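Local coordinates for protein glucose-6-phosphate 1-dehydrogenase (Kluyveromyces lactis, PDB 7E6I) that catalyses the NADP+-dependent oxidation of glucose 6-phosphate to 6-phosphogluconolactone, the first step of the pentose phosphate pathway, at residues H183-K187 with E188-N192; L247-L250 with T251-M255; S417-R420 with D421-G425. All blocks are in the same frame, centred on the assembly; numbering follows the deposited sequence.

Interaction 1: H183-K187 with E188-N192. With BG6 (6-O-phosphono-beta-D-glucopyranose), chain B.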
loop_
_atom_site.group_PDB
_atom_site.type_symbol
_atom_site.label_atom_id
_atom_site.label_comp_id
_atom_site.label_asym_id
_atom_site.label_seq_id
_atom_site.Cartn_x
_atom_site.Cartn_y
_atom_site.Cartn_z
ATOM N N HIS A 183 1.443 -1.110 -2.398
ATOM C CA HIS A 183 2.632 -1.616 -1.706
ATOM C C HIS A 183 2.440 -1.719 -0.193
ATOM O O HIS A 183 3.188 -2.451 0.457
ATOM C CB HIS A 183 3.868 -0.770 -2.047
ATOM C CG HIS A 183 3.984 0.512 -1.274
ATOM N ND1 HIS A 183 3.365 1.685 -1.668
ATOM C CD2 HIS A 183 4.676 0.812 -0.145
ATOM C CE1 HIS A 183 3.656 2.643 -0.803
ATOM N NE2 HIS A 183 4.453 2.142 0.129
ATOM N N TYR A 184 1.434 -1.050 0.379
ATOM C CA TYR A 184 1.163 -1.240 1.807
ATOM C C TYR A 184 0.879 -2.698 2.144
ATOM O O TYR A 184 1.258 -3.174 3.226
ATOM C CB TYR A 184 -0.009 -0.366 2.246
ATOM C CG TYR A 184 0.435 0.984 2.744
ATOM C CD1 TYR A 184 1.353 1.748 2.012
ATOM C CD2 TYR A 184 -0.038 1.491 3.950
ATOM C CE1 TYR A 184 1.775 2.987 2.467
ATOM C CE2 TYR A 184 0.373 2.722 4.415
ATOM C CZ TYR A 184 1.274 3.471 3.672
ATOM O OH TYR A 184 1.683 4.702 4.143
ATOM N N LEU A 185 0.223 -3.424 1.234
ATOM C CA LEU A 185 -0.078 -4.833 1.409
ATOM C C LEU A 185 1.175 -5.696 1.497
ATOM O O LEU A 185 1.053 -6.892 1.786
ATOM C CB LEU A 185 -0.972 -5.307 0.262
ATOM C CG LEU A 185 -2.347 -4.639 0.185
ATOM C CD1 LEU A 185 -3.216 -5.302 -0.870
ATOM C CD2 LEU A 185 -3.032 -4.699 1.532
ATOM N N GLY A 186 2.365 -5.137 1.281
ATOM C CA GLY A 186 3.583 -5.901 1.476
ATOM C C GLY A 186 4.350 -5.555 2.739
ATOM O O GLY A 186 5.409 -6.139 2.993
ATOM N N LYS A 187 3.839 -4.603 3.528
ATOM C CA LYS A 187 4.497 -4.194 4.764
ATOM C C LYS A 187 4.262 -5.222 5.861
ATOM O O LYS A 187 3.156 -5.747 6.016
ATOM C CB LYS A 187 3.978 -2.834 5.219
ATOM C CG LYS A 187 4.353 -1.678 4.307
ATOM C CD LYS A 187 3.878 -0.351 4.879
ATOM C CE LYS A 187 4.090 0.778 3.881
ATOM N NZ LYS A 187 5.444 1.416 3.987
ATOM N N GLU A 188 5.316 -5.499 6.635
ATOM C CA GLU A 188 5.283 -6.599 7.592
ATOM C C GLU A 188 4.088 -6.479 8.526
ATOM O O GLU A 188 3.313 -7.424 8.684
ATOM C CB GLU A 188 6.593 -6.633 8.379
ATOM C CG GLU A 188 6.580 -7.501 9.620
ATOM C CD GLU A 188 6.553 -9.006 9.322
ATOM O OE1 GLU A 188 6.825 -9.404 8.168
ATOM O OE2 GLU A 188 6.256 -9.793 10.257
ATOM N N MET A 189 3.887 -5.298 9.113
ATOM C CA MET A 189 2.825 -5.166 10.103
ATOM C C MET A 189 1.445 -5.189 9.456
ATOM O O MET A 189 0.483 -5.658 10.073
ATOM C CB MET A 189 3.019 -3.893 10.929
ATOM C CG MET A 189 2.098 -3.795 12.141
ATOM S SD MET A 189 2.497 -4.977 13.461
ATOM C CE MET A 189 4.273 -4.899 13.428
ATOM N N VAL A 190 1.312 -4.703 8.220
ATOM C CA VAL A 190 0.032 -4.868 7.547
ATOM C C VAL A 190 -0.275 -6.352 7.350
ATOM O O VAL A 190 -1.417 -6.793 7.543
ATOM C CB VAL A 190 0.013 -4.090 6.218
ATOM C CG1 VAL A 190 -1.321 -4.302 5.494
ATOM C CG2 VAL A 190 0.236 -2.609 6.483
ATOM N N LYS A 191 0.747 -7.158 7.006
ATOM C CA LYS A 191 0.535 -8.588 6.781
ATOM C C LYS A 191 0.193 -9.352 8.058
ATOM O O LYS A 191 -0.413 -10.422 7.975
ATOM C CB LYS A 191 1.765 -9.216 6.117
ATOM C CG LYS A 191 1.984 -8.760 4.680
ATOM C CD LYS A 191 3.029 -9.619 3.951
ATOM C CE LYS A 191 4.439 -9.395 4.490
ATOM N NZ LYS A 191 5.358 -10.506 4.091
ATOM N N ASN A 192 0.543 -8.835 9.233
ATOM C CA ASN A 192 0.178 -9.503 10.476
ATOM C C ASN A 192 -1.275 -9.276 10.905
ATOM O O ASN A 192 -1.726 -9.950 11.837
ATOM C CB ASN A 192 1.078 -9.026 11.619
ATOM C CG ASN A 192 2.549 -9.295 11.370
ATOM O OD1 ASN A 192 2.916 -10.286 10.743
ATOM N ND2 ASN A 192 3.404 -8.415 11.880
HETATM C C1 BG6 B . 2.727 6.871 -2.212
HETATM C C2 BG6 B . 2.251 8.323 -2.190
HETATM O O1 BG6 B . 1.793 5.998 -2.711
HETATM O O5 BG6 B . 3.030 6.433 -0.810
HETATM C C3 BG6 B . 3.249 9.214 -1.537
HETATM O O2 BG6 B . 1.972 8.802 -3.512
HETATM C C4 BG6 B . 3.528 8.778 -0.136
HETATM O O3 BG6 B . 2.745 10.575 -1.476
HETATM C C5 BG6 B . 3.987 7.319 -0.110
HETATM O O4 BG6 B . 4.527 9.642 0.422
HETATM C C6 BG6 B . 4.119 6.763 1.281
HETATM O O6 BG6 B . 4.532 5.413 1.171
HETATM P P BG6 B . 5.502 4.795 2.368
HETATM O O1P BG6 B . 4.704 5.111 3.618
HETATM O O2P BG6 B . 6.833 5.498 2.325
HETATM O O3P BG6 B . 5.757 3.296 2.216
#
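Phosphate oxygen O3P of the bound glucose 6-phosphate is gripped by His183, which opens a 3-10 turn, and by Lys187, the residue that follows the turn and leads straight into helix 188-191. Lys187 NZ lies 2.6 Å from BG6 O3P, and His183 NE2 donates to the same O3P at 2.7 Å, with an N-H...O angle of 168°. O3P sits at the edge of the imidazole, near its plane. The lysine chain runs extended to CE and bends only at its last torsion (chi4 -88°), which swings the ammonium onto the phosphate. On the way, Lys187 CE passes 3.4 Å above one face of the Tyr184 ring, toward its rim. Tyr184 OH comes within 3.1 Å of BG6 O1P, and its ring stacks on His245, probably the proton acceptor. Lys187 NZ also bonds Gln373 OE1, which probably helps hold the ammonium in place.

The backbone of Lys187 has a second task: it is the N-cap of the short helix, and its O accepts Lys191 N at 3.0 Å. Val190 packs back against the turn, its CB 3.4 Å from Tyr184 O, and CG2 lies 4.0 Å from Lys187 CB. Lys191 bends over the turn, laying CG near Leu185 O and CE near Gly186 O before NZ reaches Ser417.

This is the D-H-Y-L-G-K-E signature of glucose-6-phosphate dehydrogenases. By drawing two donors onto a single phosphate oxygen, the turn probably fixes how the phosphate is rotated, and the lysine ammonium is likely to offset part of its negative charge.

Interaction 2: L247-L250 with T251-M255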
loop_
_atom_site.group_PDB
_atom_site.type_symbol
_atom_site.label_atom_id
_atom_site.label_comp_id
_atom_site.label_asym_id
_atom_site.label_seq_id
_atom_site.Cartn_x
_atom_site.Cartn_y
_atom_site.Cartn_z
ATOM N N LEU A 247 -7.364 2.808 2.828
ATOM C CA LEU A 247 -8.564 1.998 2.656
ATOM C C LEU A 247 -8.232 0.513 2.722
ATOM O O LEU A 247 -8.982 -0.273 3.311
ATOM C CB LEU A 247 -9.255 2.334 1.337
ATOM C CG LEU A 247 -10.596 1.622 1.126
ATOM C CD1 LEU A 247 -11.529 1.895 2.313
ATOM C CD2 LEU A 247 -11.253 2.049 -0.187
ATOM N N GLN A 248 -7.101 0.116 2.141
ATOM C CA GLN A 248 -6.667 -1.275 2.222
ATOM C C GLN A 248 -6.541 -1.727 3.672
ATOM O O GLN A 248 -7.116 -2.746 4.068
ATOM C CB GLN A 248 -5.329 -1.447 1.499
ATOM C CG GLN A 248 -5.433 -1.569 -0.013
ATOM C CD GLN A 248 -6.198 -2.809 -0.453
ATOM O OE1 GLN A 248 -6.382 -3.745 0.318
ATOM N NE2 GLN A 248 -6.644 -2.817 -1.696
ATOM N N VAL A 249 -5.785 -0.969 4.477
ATOM C CA VAL A 249 -5.635 -1.280 5.895
ATOM C C VAL A 249 -6.996 -1.423 6.564
ATOM O O VAL A 249 -7.253 -2.385 7.294
ATOM C CB VAL A 249 -4.791 -0.196 6.586
ATOM C CG1 VAL A 249 -4.866 -0.362 8.109
ATOM C CG2 VAL A 249 -3.360 -0.233 6.075
ATOM N N LEU A 250 -7.881 -0.448 6.344
ATOM C CA LEU A 250 -9.174 -0.442 7.027
ATOM C C LEU A 250 -9.963 -1.679 6.659
ATOM O O LEU A 250 -10.641 -2.292 7.494
ATOM C CB LEU A 250 -9.946 0.823 6.644
ATOM C CG LEU A 250 -11.373 0.964 7.165
ATOM C CD1 LEU A 250 -11.372 0.933 8.712
ATOM C CD2 LEU A 250 -12.011 2.251 6.627
ATOM N N THR A 251 -9.835 -2.078 5.413
ATOM C CA THR A 251 -10.494 -3.271 4.913
ATOM C C THR A 251 -10.005 -4.522 5.654
ATOM O O THR A 251 -10.806 -5.375 6.063
ATOM C CB THR A 251 -10.227 -3.289 3.401
ATOM O OG1 THR A 251 -11.433 -2.997 2.705
ATOM C CG2 THR A 251 -9.677 -4.520 2.939
ATOM N N LEU A 252 -8.697 -4.616 5.899
ATOM C CA LEU A 252 -8.163 -5.725 6.675
ATOM C C LEU A 252 -8.651 -5.703 8.120
ATOM O O LEU A 252 -8.743 -6.762 8.749
ATOM C CB LEU A 252 -6.648 -5.688 6.622
ATOM C CG LEU A 252 -6.097 -5.891 5.214
ATOM C CD1 LEU A 252 -4.612 -5.525 5.139
ATOM C CD2 LEU A 252 -6.341 -7.341 4.784
ATOM N N LEU A 253 -8.954 -4.519 8.673
ATOM C CA LEU A 253 -9.410 -4.414 10.057
ATOM C C LEU A 253 -10.893 -4.689 10.225
ATOM O O LEU A 253 -11.332 -4.991 11.344
ATOM C CB LEU A 253 -9.133 -3.017 10.611
ATOM C CG LEU A 253 -7.677 -2.588 10.744
ATOM C CD1 LEU A 253 -7.595 -1.054 10.915
ATOM C CD2 LEU A 253 -6.986 -3.312 11.895
ATOM N N THR A 254 -11.685 -4.565 9.155
ATOM C CA THR A 254 -13.132 -4.665 9.277
ATOM C C THR A 254 -13.736 -5.879 8.580
ATOM O O THR A 254 -14.900 -6.198 8.848
ATOM C CB THR A 254 -13.812 -3.395 8.726
ATOM O OG1 THR A 254 -13.418 -3.195 7.365
ATOM C CG2 THR A 254 -13.434 -2.151 9.530
ATOM N N MET A 255 -13.000 -6.553 7.688
ATOM C CA MET A 255 -13.610 -7.670 6.973
ATOM C C MET A 255 -13.955 -8.802 7.926
ATOM O O MET A 255 -13.439 -8.885 9.044
ATOM C CB MET A 255 -12.681 -8.229 5.898
ATOM C CG MET A 255 -11.419 -8.880 6.450
ATOM S SD MET A 255 -10.159 -9.174 5.205
ATOM C CE MET A 255 -10.309 -10.966 5.071
#
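Thr251 N bonds Leu247 O at 2.9 Å, one rung of the regular ladder in the last turns of the long alpha helix 236-254, which carries His245 a little earlier. The methyl of Thr251 leans back on the preceding turn, CG2 lying 3.3 Å from Gln248 O; beyond it, helix 263-276 supplies Lys270 and Leu274.

Leu252 N takes Gln248 O as its acceptor, approaching in the carbonyl plane. Its CG stands anti to the carbonyl carbon (chi1 -64°), which lays the isobutyl group back along the helix, with CG 3.5 Å from that same Gln248 O. Gln248 itself turns its amide away to Lys270 and Glu435.

Next comes Leu253, whose N bonds Val249 O in the regular way and also makes a weak bond to Leu250 O. Val249 and Leu253 run alongside each other in the same direction, with CG1 of the valine 4.0 Å from CD1 of the leucine, and both rest on Ile348 of strand 345-352. The pair thus faces the large mixed sheet.

Thr254 finishes the helix, and Met255 is the first residue to leave helical geometry. The side chains of Thr254 and Leu250 meet at a slant, Thr254 CG2 3.8 Å from Leu250 CD1. Thr254 N donates only weakly to Leu250 O, and the hydroxyl adds a second grip on that oxygen: with chi1 at 57° it is tucked between the backbone N and the carbonyl carbon, and Thr254 OG1 donates to Leu250 O at 2.9 Å, from 36° above the carbonyl plane.

Interaction 3: S417-R420 with D421-G425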
loop_
_atom_site.group_PDB
_atom_site.type_symbol
_atom_site.label_atom_id
_atom_site.label_comp_id
_atom_site.label_asym_id
_atom_site.label_seq_id
_atom_site.Cartn_x
_atom_site.Cartn_y
_atom_site.Cartn_z
ATOM N N SER A 417 8.677 -8.618 -0.542
ATOM C CA SER A 417 7.600 -9.517 -0.158
ATOM C C SER A 417 6.619 -9.714 -1.304
ATOM O O SER A 417 6.153 -10.836 -1.555
ATOM C CB SER A 417 6.891 -8.956 1.079
ATOM O OG SER A 417 5.695 -9.662 1.376
ATOM N N LEU A 418 6.315 -8.635 -2.028
ATOM C CA LEU A 418 5.250 -8.688 -3.019
ATOM C C LEU A 418 5.686 -9.443 -4.268
ATOM O O LEU A 418 4.907 -10.221 -4.832
ATOM C CB LEU A 418 4.794 -7.273 -3.365
ATOM C CG LEU A 418 3.843 -6.665 -2.334
ATOM C CD1 LEU A 418 3.570 -5.198 -2.625
ATOM C CD2 LEU A 418 2.552 -7.459 -2.271
ATOM N N ILE A 419 6.918 -9.219 -4.725
ATOM C CA ILE A 419 7.413 -9.952 -5.886
ATOM C C ILE A 419 7.484 -11.440 -5.576
ATOM O O ILE A 419 7.061 -12.285 -6.381
ATOM C CB ILE A 419 8.782 -9.396 -6.324
ATOM C CG1 ILE A 419 8.606 -8.041 -7.008
ATOM C CG2 ILE A 419 9.486 -10.372 -7.254
ATOM C CD1 ILE A 419 9.901 -7.312 -7.253
ATOM N N ARG A 420 8.019 -11.782 -4.401
ATOM C CA ARG A 420 7.965 -13.159 -3.926
ATOM C C ARG A 420 6.565 -13.745 -4.065
ATOM O O ARG A 420 6.385 -14.816 -4.663
ATOM C CB ARG A 420 8.419 -13.223 -2.473
ATOM C CG ARG A 420 8.411 -14.635 -1.925
ATOM C CD ARG A 420 9.602 -15.372 -2.460
ATOM N NE ARG A 420 9.472 -16.830 -2.481
ATOM C CZ ARG A 420 9.316 -17.604 -1.410
ATOM N NH1 ARG A 420 9.244 -17.080 -0.186
ATOM N NH2 ARG A 420 9.228 -18.917 -1.570
ATOM N N ASP A 421 5.556 -13.043 -3.526
ATOM C CA ASP A 421 4.190 -13.563 -3.557
ATOM C C ASP A 421 3.715 -13.792 -4.986
ATOM O O ASP A 421 3.009 -14.774 -5.271
ATOM C CB ASP A 421 3.241 -12.606 -2.843
ATOM C CG ASP A 421 3.381 -12.650 -1.339
ATOM O OD1 ASP A 421 4.234 -13.421 -0.840
ATOM O OD2 ASP A 421 2.638 -11.904 -0.656
ATOM N N ALA A 422 4.073 -12.877 -5.892
ATOM C CA ALA A 422 3.743 -13.044 -7.302
ATOM C C ALA A 422 4.416 -14.288 -7.878
ATOM O O ALA A 422 3.780 -15.086 -8.580
ATOM C CB ALA A 422 4.144 -11.790 -8.077
ATOM N N LEU A 423 5.710 -14.476 -7.582
ATOM C CA LEU A 423 6.404 -15.664 -8.068
ATOM C C LEU A 423 5.689 -16.923 -7.600
ATOM O O LEU A 423 5.544 -17.883 -8.364
ATOM C CB LEU A 423 7.870 -15.654 -7.614
ATOM C CG LEU A 423 8.753 -14.563 -8.237
ATOM C CD1 LEU A 423 10.142 -14.515 -7.629
ATOM C CD2 LEU A 423 8.863 -14.766 -9.723
ATOM N N LEU A 424 5.175 -16.911 -6.367
ATOM C CA LEU A 424 4.426 -18.044 -5.838
ATOM C C LEU A 424 2.974 -18.078 -6.298
ATOM O O LEU A 424 2.268 -19.032 -5.969
ATOM C CB LEU A 424 4.480 -18.052 -4.309
ATOM C CG LEU A 424 5.868 -17.975 -3.662
ATOM C CD1 LEU A 424 5.756 -17.559 -2.208
ATOM C CD2 LEU A 424 6.602 -19.287 -3.783
ATOM N N GLY A 425 2.508 -17.089 -7.059
ATOM C CA GLY A 425 1.137 -17.115 -7.545
ATOM C C GLY A 425 0.054 -16.770 -6.532
ATOM O O GLY A 425 -1.125 -17.055 -6.782
HETATM O O HOH W 1 3.495 -9.432 0.282
#
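Arg420 and Leu424, one turn apart near the end of helix 414-423, pack together. The arginine sends CG anti to its own N (chi1 -179°) and then bends at chi2 (76°), which brings the guanidinium round over the next turn. Leu424 CD1 sits over the centre of one guanidinium face, 3.6 Å above the plane, while Leu424 CD2 lies 3.5 Å from Arg420 NH2. The charged group is thus used as a flat surface, with a branched aliphatic end pressed on it. With a serine here the flat cover over Leu424 CD1 and CD2 is gone, and the leucine would probably be freer to turn.

Round the helix, Asp421 has chi1 at -74°, which folds the carboxylate back toward the preceding turn. There a water donates to Asp421 OD2 at 2.8 Å and also hydrogen-bonds Ser417 OG, joining two side chains whose own oxygens stand 4.3 Å apart, OG to OD2. Ser417 OG is also bonded by Lys191 NZ, and Asn429 adds a weak bond to the carboxylate.

The inner side is apolar. Ile419 CG2 and Leu423 CD1 meet at 4.2 Å, and these residues reach Tyr121 and Leu119 of strand 117-122, while Leu418 and Ala422 press on Ile181 and Phe179 of strand 178-181. The helix therefore packs on the parallel sheet of the coenzyme domain.

The last regular helical bond runs from Leu424 N to Arg420 O. Gly425 then turns to positive phi, its N 2.8 Å from Ala422 O, and closes the helix with a Schellman motif.

Overall arrangement
From the N terminus, the chain leaves strand 178-181, the edge of the parallel sheet, and at once makes interaction 1. Interaction 2 follows in helix 236-254 and interaction 3 in helix 414-423. Each is local, spanning a turn or two of chain, so the three stand in series, none nesting or crossing. Interaction 1 is the middle piece: Leu185 and Val190 pack on Leu252 of interaction 2, with Val190 CG1 3.5 Å from Leu252 CD1, while Gly186 packs on Leu418 of interaction 3 and Lys191 NZ probably hydrogen-bonds Ser417 OG. Interactions 2 and 3 do not touch, their nearest atoms about 10 Å apart. The substrate-binding turn is thus wedged between two helices of the C-terminal domain.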